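Local coordinates for putative uncharacterized protein (Xanthomonas campestris pv. campestris, PDB 3RQA) that is of unknown function but forms a tetrameric PilZ-domain assembly built around a parallel coiled-coil four-helix bundle, and belongs to the atypical cyclic di-GMP receptor family, at residues A37-H42 with T124-L129; E46-S51 with L135-Q140. All coordinates share one frame; numbering follows the deposited sequence.

Both interactions pair the chain between strand 24-34 and the end of helix 42-55 with neighbouring strands of the PilZ barrel, and their centres lie about 12 Å apart. Interaction 1 is the shallow one: a loop lies against strand 124-129, with two of its touching residues exposed, and a serine hydroxyl meets carbon atoms. Interaction 2 is buried, greasier and about twice as large, setting leucines of helix 42-55 against the lead-in and first residues of strand 139-150, beside a second subunit. Backbone pairing joins them, since L129 O and L139 N lie 2.6 Å apart, a probable hydrogen bond. The loop also reaches across: P39 CA of interaction 1 packs on Q140 of interaction 2.

Interaction 1 of 2, residues A37-H42 with T124-L129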
# COMPACT_ATOMS: atom_id res chain seq x y z
N ALA C 37 -3.84 -2.37 -25.93
CA ALA C 37 -3.68 -1.26 -25.00
C ALA C 37 -4.48 -1.34 -23.70
O ALA C 37 -5.28 -2.25 -23.49
CB ALA C 37 -3.97 0.06 -25.72
N ASP C 38 -4.23 -0.34 -22.85
CA ASP C 38 -4.85 -0.17 -21.53
C ASP C 38 -3.94 0.82 -20.79
O ASP C 38 -3.76 0.72 -19.58
CB ASP C 38 -4.86 -1.50 -20.78
CG ASP C 38 -3.50 -2.17 -20.77
OD1 ASP C 38 -3.06 -2.66 -21.83
OD2 ASP C 38 -2.85 -2.18 -19.69
N PRO C 39 -3.38 1.80 -21.52
CA PRO C 39 -2.47 2.81 -20.97
C PRO C 39 -2.99 3.58 -19.78
O PRO C 39 -2.32 3.70 -18.75
CB PRO C 39 -2.23 3.75 -22.16
CG PRO C 39 -2.60 2.93 -23.36
CD PRO C 39 -3.80 2.19 -22.88
N GLY C 40 -4.20 4.10 -19.91
CA GLY C 40 -4.77 4.90 -18.85
C GLY C 40 -4.80 6.33 -19.37
O GLY C 40 -4.93 6.54 -20.58
N SER C 41 -4.63 7.30 -18.49
CA SER C 41 -4.69 8.70 -18.90
C SER C 41 -3.34 9.40 -19.04
O SER C 41 -2.31 8.92 -18.56
CB SER C 41 -5.54 9.48 -17.90
OG SER C 41 -4.86 9.59 -16.66
N HIS C 42 -3.38 10.54 -19.71
CA HIS C 42 -2.18 11.35 -19.90
C HIS C 42 -1.73 11.82 -18.51
O HIS C 42 -0.54 11.81 -18.20
CB HIS C 42 -2.51 12.57 -20.77
CG HIS C 42 -2.59 12.27 -22.24
ND1 HIS C 42 -3.07 13.17 -23.16
CD2 HIS C 42 -2.19 11.18 -22.95
CE1 HIS C 42 -2.96 12.66 -24.37
NE2 HIS C 42 -2.43 11.45 -24.27
N THR C 124 -1.49 -0.48 -34.00
CA THR C 124 -1.69 0.44 -32.90
C THR C 124 -1.53 -0.33 -31.60
O THR C 124 -1.79 -1.53 -31.56
CB THR C 124 -3.10 1.08 -32.96
OG1 THR C 124 -3.15 1.99 -34.06
CG2 THR C 124 -3.42 1.83 -31.67
N GLY C 125 -1.11 0.37 -30.56
CA GLY C 125 -0.93 -0.27 -29.27
C GLY C 125 -0.33 0.63 -28.21
O GLY C 125 -0.48 1.85 -28.23
N SER C 126 0.37 0.03 -27.26
CA SER C 126 0.99 0.80 -26.20
C SER C 126 2.42 0.40 -25.91
O SER C 126 2.74 -0.78 -25.79
CB SER C 126 0.18 0.68 -24.92
OG SER C 126 -1.04 1.39 -25.06
N VAL C 127 3.29 1.40 -25.82
CA VAL C 127 4.68 1.18 -25.47
C VAL C 127 4.69 1.10 -23.94
O VAL C 127 4.11 1.97 -23.28
CB VAL C 127 5.56 2.38 -25.91
CG1 VAL C 127 6.88 2.36 -25.17
CG2 VAL C 127 5.79 2.33 -27.41
N LEU C 128 5.28 0.05 -23.38
CA LEU C 128 5.37 -0.08 -21.92
C LEU C 128 6.82 0.15 -21.53
O LEU C 128 7.73 -0.41 -22.14
CB LEU C 128 4.89 -1.47 -21.44
CG LEU C 128 3.38 -1.59 -21.23
CD1 LEU C 128 2.64 -1.36 -22.55
CD2 LEU C 128 3.04 -2.97 -20.67
N LEU C 129 7.02 0.99 -20.51
CA LEU C 129 8.36 1.35 -20.06
C LEU C 129 8.44 1.50 -18.54
O LEU C 129 7.51 2.02 -17.92
CB LEU C 129 8.72 2.69 -20.70
CG LEU C 129 9.86 2.95 -21.69
CD1 LEU C 129 9.88 1.93 -22.81
CD2 LEU C 129 9.66 4.36 -22.24
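In the six-stranded antiparallel barrel of this PilZ domain, the loop that leaves strand 24-34 and leads to helix 42-55 passes over strand 124-129, touching it mainly at S126. That serine points its CB toward the loop. Its OG is turned anti to the carbonyl carbon, beside its own backbone N (chi1 -71°), which turns the hydroxyl toward the loop, near A37 and P39. The methyl of A37 comes within 3.3 Å of S126 OG, and the P39 ring turns its CG corner to the serine, 3.9 Å from S126 CB. This is a polar tip among carbons: S126 OG is buried here and has no partner anywhere in the model. G125 offers only backbone to the loop, and A37 CB sits 4.4 Å from G125 C. Further out, backbone hydrogen bonds tie the strand on both sides, S126 to H34 of strand 24-34 and G125 to A143 of strand 139-150. P39 and D38 also lean on Q140 of strand 139-150, though the D38 side chain is poorly ordered. At the far end of the loop S41 takes the N-cap position of helix 42-55, and S41 OG is hydrogen-bonded to T44 OG1.

Interaction 2 of 2, residues E46-S51 with L135-Q140; sequences ETLLRS and LPELLQ
In this PilZ domain, helix 42-55 packs against the chain leading into strand 139-150 of the barrel, leucine against leucine. L48 is the main bump. Its CG stands anti to the backbone N (chi1 163°), and its forked end enters a shallow hollow formed by L135, E137, the L138 carbonyl and L139. One prong, L48 CD2, lies 3.6 Å from L138 O and 4.0 Å from L139 CB. The other, L48 CD1, slides past L135 CD2 at 4.2 Å, the two side chains running in opposite directions. E137 crosses L48 obliquely and offers only its CG methylene, 4.1 Å from L48 CD2; a bend at chi2 (70°) helps carry the acid away, where OE1 forms a salt bridge with R90 of the second subunit. L83 of that subunit also packs on L48, so this buried leucine contacts both chains. Within the helix, apart from this contact, R50 NE is salt-bridged to E46 OE2 at 2.8 Å, nearly in the guanidinium plane, and R50 also pairs with D170 of helix 165-185. L49, one residue on from L48, crosses L139 at about a right angle, and the tightest touch is methyl to methyl, L49 CD1 to L139 CD1 at 3.5 Å.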
# COMPACT_ATOMS: atom_id res chain seq x y z
N GLU C 46 1.82 11.68 -16.79
CA GLU C 46 2.44 12.94 -16.36
C GLU C 46 2.75 12.93 -14.86
O GLU C 46 3.84 13.31 -14.44
CB GLU C 46 1.54 14.14 -16.69
CG GLU C 46 2.03 15.47 -16.08
CD GLU C 46 1.21 16.69 -16.49
OE1 GLU C 46 0.06 16.52 -16.94
OE2 GLU C 46 1.71 17.82 -16.35
N THR C 47 1.80 12.48 -14.06
CA THR C 47 1.98 12.45 -12.61
C THR C 47 3.13 11.52 -12.24
O THR C 47 3.93 11.85 -11.38
CB THR C 47 0.69 12.00 -11.89
OG1 THR C 47 -0.33 12.98 -12.12
CG2 THR C 47 0.94 11.88 -10.38
N LEU C 48 3.20 10.38 -12.89
CA LEU C 48 4.27 9.44 -12.64
C LEU C 48 5.64 10.08 -12.89
O LEU C 48 6.54 10.01 -12.06
CB LEU C 48 4.12 8.20 -13.55
CG LEU C 48 5.37 7.33 -13.69
CD1 LEU C 48 5.83 6.88 -12.31
CD2 LEU C 48 5.09 6.13 -14.60
N LEU C 49 5.80 10.70 -14.06
CA LEU C 49 7.05 11.34 -14.45
C LEU C 49 7.46 12.50 -13.54
O LEU C 49 8.60 12.57 -13.08
CB LEU C 49 6.96 11.81 -15.92
CG LEU C 49 7.51 10.88 -17.02
CD1 LEU C 49 7.19 9.45 -16.72
CD2 LEU C 49 6.94 11.30 -18.36
N ARG C 50 6.53 13.41 -13.28
CA ARG C 50 6.83 14.55 -12.44
C ARG C 50 7.14 14.15 -11.01
O ARG C 50 8.13 14.58 -10.44
CB ARG C 50 5.67 15.55 -12.45
CG ARG C 50 5.47 16.26 -13.79
CD ARG C 50 4.45 17.40 -13.65
NE ARG C 50 4.17 18.02 -14.94
CZ ARG C 50 5.05 18.70 -15.67
NH1 ARG C 50 4.69 19.22 -16.84
NH2 ARG C 50 6.29 18.87 -15.24
N SER C 51 6.28 13.31 -10.42
CA SER C 51 6.49 12.87 -9.05
C SER C 51 7.82 12.17 -8.93
O SER C 51 8.57 12.38 -7.98
CB SER C 51 5.36 11.92 -8.63
OG SER C 51 4.10 12.55 -8.78
N LEU C 135 11.50 2.10 -8.48
CA LEU C 135 10.03 2.09 -8.40
C LEU C 135 9.49 1.21 -9.53
O LEU C 135 9.64 1.53 -10.70
CB LEU C 135 9.48 3.50 -8.54
CG LEU C 135 7.98 3.72 -8.37
CD1 LEU C 135 7.61 3.70 -6.90
CD2 LEU C 135 7.60 5.06 -8.98
N PRO C 136 8.84 0.09 -9.18
CA PRO C 136 8.29 -0.83 -10.17
C PRO C 136 6.99 -0.36 -10.84
O PRO C 136 6.02 -1.11 -10.94
CB PRO C 136 8.08 -2.10 -9.36
CG PRO C 136 7.58 -1.53 -8.05
CD PRO C 136 8.53 -0.36 -7.81
N GLU C 137 6.96 0.89 -11.29
CA GLU C 137 5.77 1.39 -11.95
C GLU C 137 6.06 1.60 -13.43
O GLU C 137 7.16 1.98 -13.82
CB GLU C 137 5.30 2.71 -11.32
CG GLU C 137 4.01 3.24 -11.95
CD GLU C 137 2.79 2.41 -11.61
OE1 GLU C 137 2.83 1.17 -11.75
OE2 GLU C 137 1.77 3.01 -11.19
N LEU C 138 5.06 1.34 -14.26
CA LEU C 138 5.26 1.47 -15.69
C LEU C 138 4.61 2.68 -16.31
O LEU C 138 3.53 3.12 -15.92
CB LEU C 138 4.78 0.20 -16.41
CG LEU C 138 5.44 -1.10 -15.92
CD1 LEU C 138 4.97 -2.28 -16.77
CD2 LEU C 138 6.94 -0.96 -16.00
N LEU C 139 5.31 3.25 -17.28
CA LEU C 139 4.81 4.37 -18.04
C LEU C 139 4.22 3.71 -19.29
O LEU C 139 4.92 2.96 -19.99
CB LEU C 139 5.96 5.31 -18.42
CG LEU C 139 5.62 6.55 -19.26
CD1 LEU C 139 4.84 7.56 -18.41
CD2 LEU C 139 6.90 7.17 -19.81
N GLN C 140 2.94 3.93 -19.56
CA GLN C 140 2.34 3.34 -20.75
C GLN C 140 1.99 4.48 -21.68
O GLN C 140 1.37 5.45 -21.25
CB GLN C 140 1.09 2.54 -20.43
CG GLN C 140 1.34 1.34 -19.53
CD GLN C 140 0.30 0.25 -19.72
OE1 GLN C 140 0.32 -0.77 -19.04
NE2 GLN C 140 -0.62 0.45 -20.66